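Local coordinates for cell division control protein 13 (Saccharomyces cerevisiae, PDB 4HCE) that dimerizes through its second OB-fold domain, as productive Stn1 binding and efficient telomere maintenance require, at the interface of chains A and B. Sequence-based numbering; all coordinates share one arbitrary frame. Chains: chain A/B, Cell division control protein 13.

Contacts 1 and 2 are neighbouring patches of one two-fold symmetric interface between two copies of the Cdc13 OB2 domain. The centres of their C-alpha atoms lie about 10 Å apart. On chain A both draw on one loop between strands 42-47 and 65-69: A:Lys56 and A:Val57 serve contact 2, A:Leu58, A:Val59 and A:Val62 contact 1. On chain B both use strand 101-110. Contact 1 adds the start of strand 120-129, with B:Ser9 and B:Leu10 where the N-terminal helix ends. Contact 2 adds the loop joining these strands. Each patch has a twin with the chains exchanged, so every element is used twice.

Contact 1: the interface of chains A and B. Residues chain A 58-59, 62; chain B 9-10, 107, 121.
The loop between strands 42-47 and 65-69 of one OB fold meets strand 120-129 of the other where A:Leu58 pairs with B:Ala121. This is a backbone bond. The amide N of B:Ala121 donates to the carbonyl O of A:Leu58 at 3.0 Å.

A:Val59 carries the next step. With chi1 at 26°, its CG2 methyl lies roughly anti to the backbone N, and this turns it towards chain B. There it meets two polar atoms. The guanidinium NH2 of B:Arg107 is 3.6 Å from CG2 of A:Val59. The backbone O of B:Ser9 is also 3.6 Å from CG2 of A:Val59. Both are packing contacts. The valine and arginine side chains cross at about a right angle. B:Arg107 is bent at chi2 (64°), and its guanidinium has the backbone O of B:Ala121 3.6 Å above one face, towards the rim. The arginine thus lies against its own chain while its tip meets the valine methyl.

A:Val62 touches B:Ser9 and B:Leu10, where the N-terminal helix runs out into a loop. Its CG1 is 3.7 Å from the backbone O of B:Ser9. Its other methyl, CG2, meets the CD2 methyl of B:Leu10 at 4.0 Å, and the two side chains meet at a slant. The branched tips make a loose apolar contact.

The patch joins the loop of one subunit to both a strand and the N-terminal segment of the other, and so contributes to OB2 dimerization.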
loop_
_atom_site.group_PDB
_atom_site.type_symbol
_atom_site.label_atom_id
_atom_site.label_comp_id
_atom_site.label_asym_id
_atom_site.label_seq_id
_atom_site.Cartn_x
_atom_site.Cartn_y
_atom_site.Cartn_z
ATOM N N LEU A 58 -11.946 -1.616 -5.286
ATOM C CA LEU A 58 -10.602 -1.799 -5.798
ATOM C C LEU A 58 -9.945 -2.892 -4.991
ATOM O O LEU A 58 -10.100 -2.942 -3.779
ATOM C CB LEU A 58 -9.851 -0.491 -5.544
ATOM C CG LEU A 58 -10.416 0.789 -6.148
ATOM C CD1 LEU A 58 -9.584 1.970 -5.691
ATOM C CD2 LEU A 58 -10.428 0.691 -7.668
ATOM N N VAL A 59 -9.259 -3.792 -5.678
ATOM C CA VAL A 59 -8.282 -4.652 -5.040
ATOM C C VAL A 59 -6.987 -4.504 -5.845
ATOM O O VAL A 59 -6.868 -5.015 -6.970
ATOM C CB VAL A 59 -8.790 -6.111 -4.732
ATOM C CG1 VAL A 59 -9.898 -6.567 -5.669
ATOM C CG2 VAL A 59 -7.639 -7.109 -4.634
ATOM N N VAL A 62 -5.018 -6.852 -8.551
ATOM C CA VAL A 62 -5.921 -7.784 -9.231
ATOM C C VAL A 62 -6.939 -7.022 -10.080
ATOM O O VAL A 62 -7.261 -7.433 -11.183
ATOM C CB VAL A 62 -6.568 -8.850 -8.269
ATOM C CG1 VAL A 62 -5.902 -8.866 -6.884
ATOM C CG2 VAL A 62 -8.076 -8.702 -8.159
ATOM N N SER B 9 -5.174 -13.181 -2.294
ATOM C CA SER B 9 -5.464 -11.825 -2.771
ATOM C C SER B 9 -6.768 -11.734 -3.542
ATOM O O SER B 9 -7.202 -10.644 -3.896
ATOM C CB SER B 9 -4.308 -11.269 -3.603
ATOM O OG SER B 9 -3.114 -11.364 -2.830
ATOM N N LEU B 10 -7.376 -12.888 -3.789
ATOM C CA LEU B 10 -8.665 -12.989 -4.438
ATOM C C LEU B 10 -9.814 -13.194 -3.447
ATOM O O LEU B 10 -10.961 -13.228 -3.864
ATOM C CB LEU B 10 -8.621 -14.128 -5.466
ATOM C CG LEU B 10 -7.584 -13.915 -6.585
ATOM C CD1 LEU B 10 -7.501 -15.156 -7.469
ATOM C CD2 LEU B 10 -7.873 -12.673 -7.426
ATOM N N ARG B 107 -10.565 -10.015 5.854
ATOM C CA ARG B 107 -10.763 -9.275 4.637
ATOM C C ARG B 107 -11.899 -8.273 4.895
ATOM O O ARG B 107 -13.050 -8.676 5.156
ATOM C CB ARG B 107 -11.173 -10.253 3.520
ATOM C CG ARG B 107 -11.067 -9.689 2.122
ATOM C CD ARG B 107 -9.597 -9.393 1.845
ATOM N NE ARG B 107 -9.355 -9.177 0.435
ATOM C CZ ARG B 107 -8.229 -8.716 -0.082
ATOM N NH1 ARG B 107 -7.193 -8.396 0.689
ATOM N NH2 ARG B 107 -8.149 -8.580 -1.390
ATOM N N ALA B 121 -10.668 -3.559 -0.902
ATOM C CA ALA B 121 -10.603 -4.763 -0.061
ATOM C C ALA B 121 -9.173 -4.895 0.413
ATOM O O ALA B 121 -8.259 -4.851 -0.381
ATOM C CB ALA B 121 -11.028 -6.009 -0.820
#

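Contact 2: the interface of chains A and B. Residues chain A 56-57; chain B 109, 111, 118-119.
A:Val57 and B:Leu109 form the apolar centre, where a loop of one OB fold lies over strand 101-110 of its dimer partner. The CG2 methyl of A:Val57 meets CD1 of B:Leu109 at 3.8 Å. The two side chains lie askew to each other, one methyl of each leading. In A:Val57, CG2 is anti to the backbone N, while CG1 takes the crowded position between the backbone N and the carbonyl carbon (chi1 51°). This rotation turns CG2 towards the leucine. CB of A:Val57 also lies 4.0 Å from CD1 of B:Leu109, so the same leucine methyl also lies near the branch point of the valine.

The next layer is the aliphatic stem of A:Lys56. It runs alongside the ring of B:Pro118, the two side chains pointing in opposite directions. CE of A:Lys56 is 3.5 Å from the ring carbon CB of B:Pro118. CD of A:Lys56 packs against the same ring carbon at 3.7 Å. B:Pro118 follows a cis peptide bond, and B:Gly119 continues this surface along the lysine stem. The CA of B:Gly119 is 3.8 Å from CE of A:Lys56.

At the polar rim the lysine chain, already bent at chi2, bends again at chi4 (-65°), which carries its terminal nitrogen to B:Asp111. NZ of A:Lys56 donates to the carboxylate OD2 of B:Asp111 at 3.2 Å, forming a salt bridge. The nitrogen meets this oxygen nearly along its C-O axis. The side chains run at about a right angle to each other and meet at their tips. An alanine in place of A:Lys56 would probably leave the carboxylate of B:Asp111 without this charged mate and open a gap beside the ring of B:Pro118. B:Asp111 lies just beyond the end of strand 101-110, in the loop that leads on to B:Pro118 and B:Gly119.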
loop_
_atom_site.group_PDB
_atom_site.type_symbol
_atom_site.label_atom_id
_atom_site.label_comp_id
_atom_site.label_asym_id
_atom_site.label_seq_id
_atom_site.Cartn_x
_atom_site.Cartn_y
_atom_site.Cartn_z
ATOM N N LYS A 56 -16.466 -0.093 -8.325
ATOM C CA LYS A 56 -16.212 0.080 -6.888
ATOM C C LYS A 56 -15.007 -0.546 -6.192
ATOM O O LYS A 56 -13.956 0.092 -6.115
ATOM C CB LYS A 56 -17.438 -0.004 -5.954
ATOM C CG LYS A 56 -17.108 0.298 -4.492
ATOM C CD LYS A 56 -16.721 1.767 -4.292
ATOM C CE LYS A 56 -16.390 2.073 -2.838
ATOM N NZ LYS A 56 -17.591 1.909 -1.971
ATOM N N VAL A 57 -15.160 -1.760 -5.662
ATOM C CA VAL A 57 -14.178 -2.226 -4.681
ATOM C C VAL A 57 -12.893 -2.531 -5.440
ATOM O O VAL A 57 -12.795 -3.502 -6.185
ATOM C CB VAL A 57 -14.623 -3.325 -3.688
ATOM C CG1 VAL A 57 -15.252 -4.516 -4.404
ATOM C CG2 VAL A 57 -13.436 -3.761 -2.833
ATOM N N LEU B 109 -13.825 -4.317 3.795
ATOM C CA LEU B 109 -14.010 -3.220 2.875
ATOM C C LEU B 109 -13.596 -1.989 3.652
ATOM O O LEU B 109 -14.236 -1.595 4.640
ATOM C CB LEU B 109 -15.462 -3.131 2.418
ATOM C CG LEU B 109 -15.843 -1.982 1.489
ATOM C CD1 LEU B 109 -15.265 -2.167 0.097
ATOM C CD2 LEU B 109 -17.357 -1.872 1.430
ATOM N N ASP B 111 -13.164 1.606 3.799
ATOM C CA ASP B 111 -13.717 2.781 3.160
ATOM C C ASP B 111 -13.265 4.034 3.906
ATOM O O ASP B 111 -13.774 4.365 4.982
ATOM C CB ASP B 111 -15.230 2.674 3.054
ATOM C CG ASP B 111 -15.740 3.254 1.775
ATOM O OD1 ASP B 111 -15.675 4.483 1.639
ATOM O OD2 ASP B 111 -16.178 2.489 0.893
ATOM N N PRO B 118 -11.992 5.336 -3.743
ATOM C CA PRO B 118 -13.109 4.604 -3.132
ATOM C C PRO B 118 -12.667 3.564 -2.083
ATOM O O PRO B 118 -11.473 3.482 -1.747
ATOM C CB PRO B 118 -13.752 3.891 -4.334
ATOM C CG PRO B 118 -13.353 4.690 -5.521
ATOM C CD PRO B 118 -11.949 5.098 -5.200
ATOM N N GLY B 119 -13.627 2.787 -1.573
ATOM C CA GLY B 119 -13.333 1.667 -0.684
ATOM C C GLY B 119 -12.528 0.598 -1.404
ATOM O O GLY B 119 -12.706 0.371 -2.601
#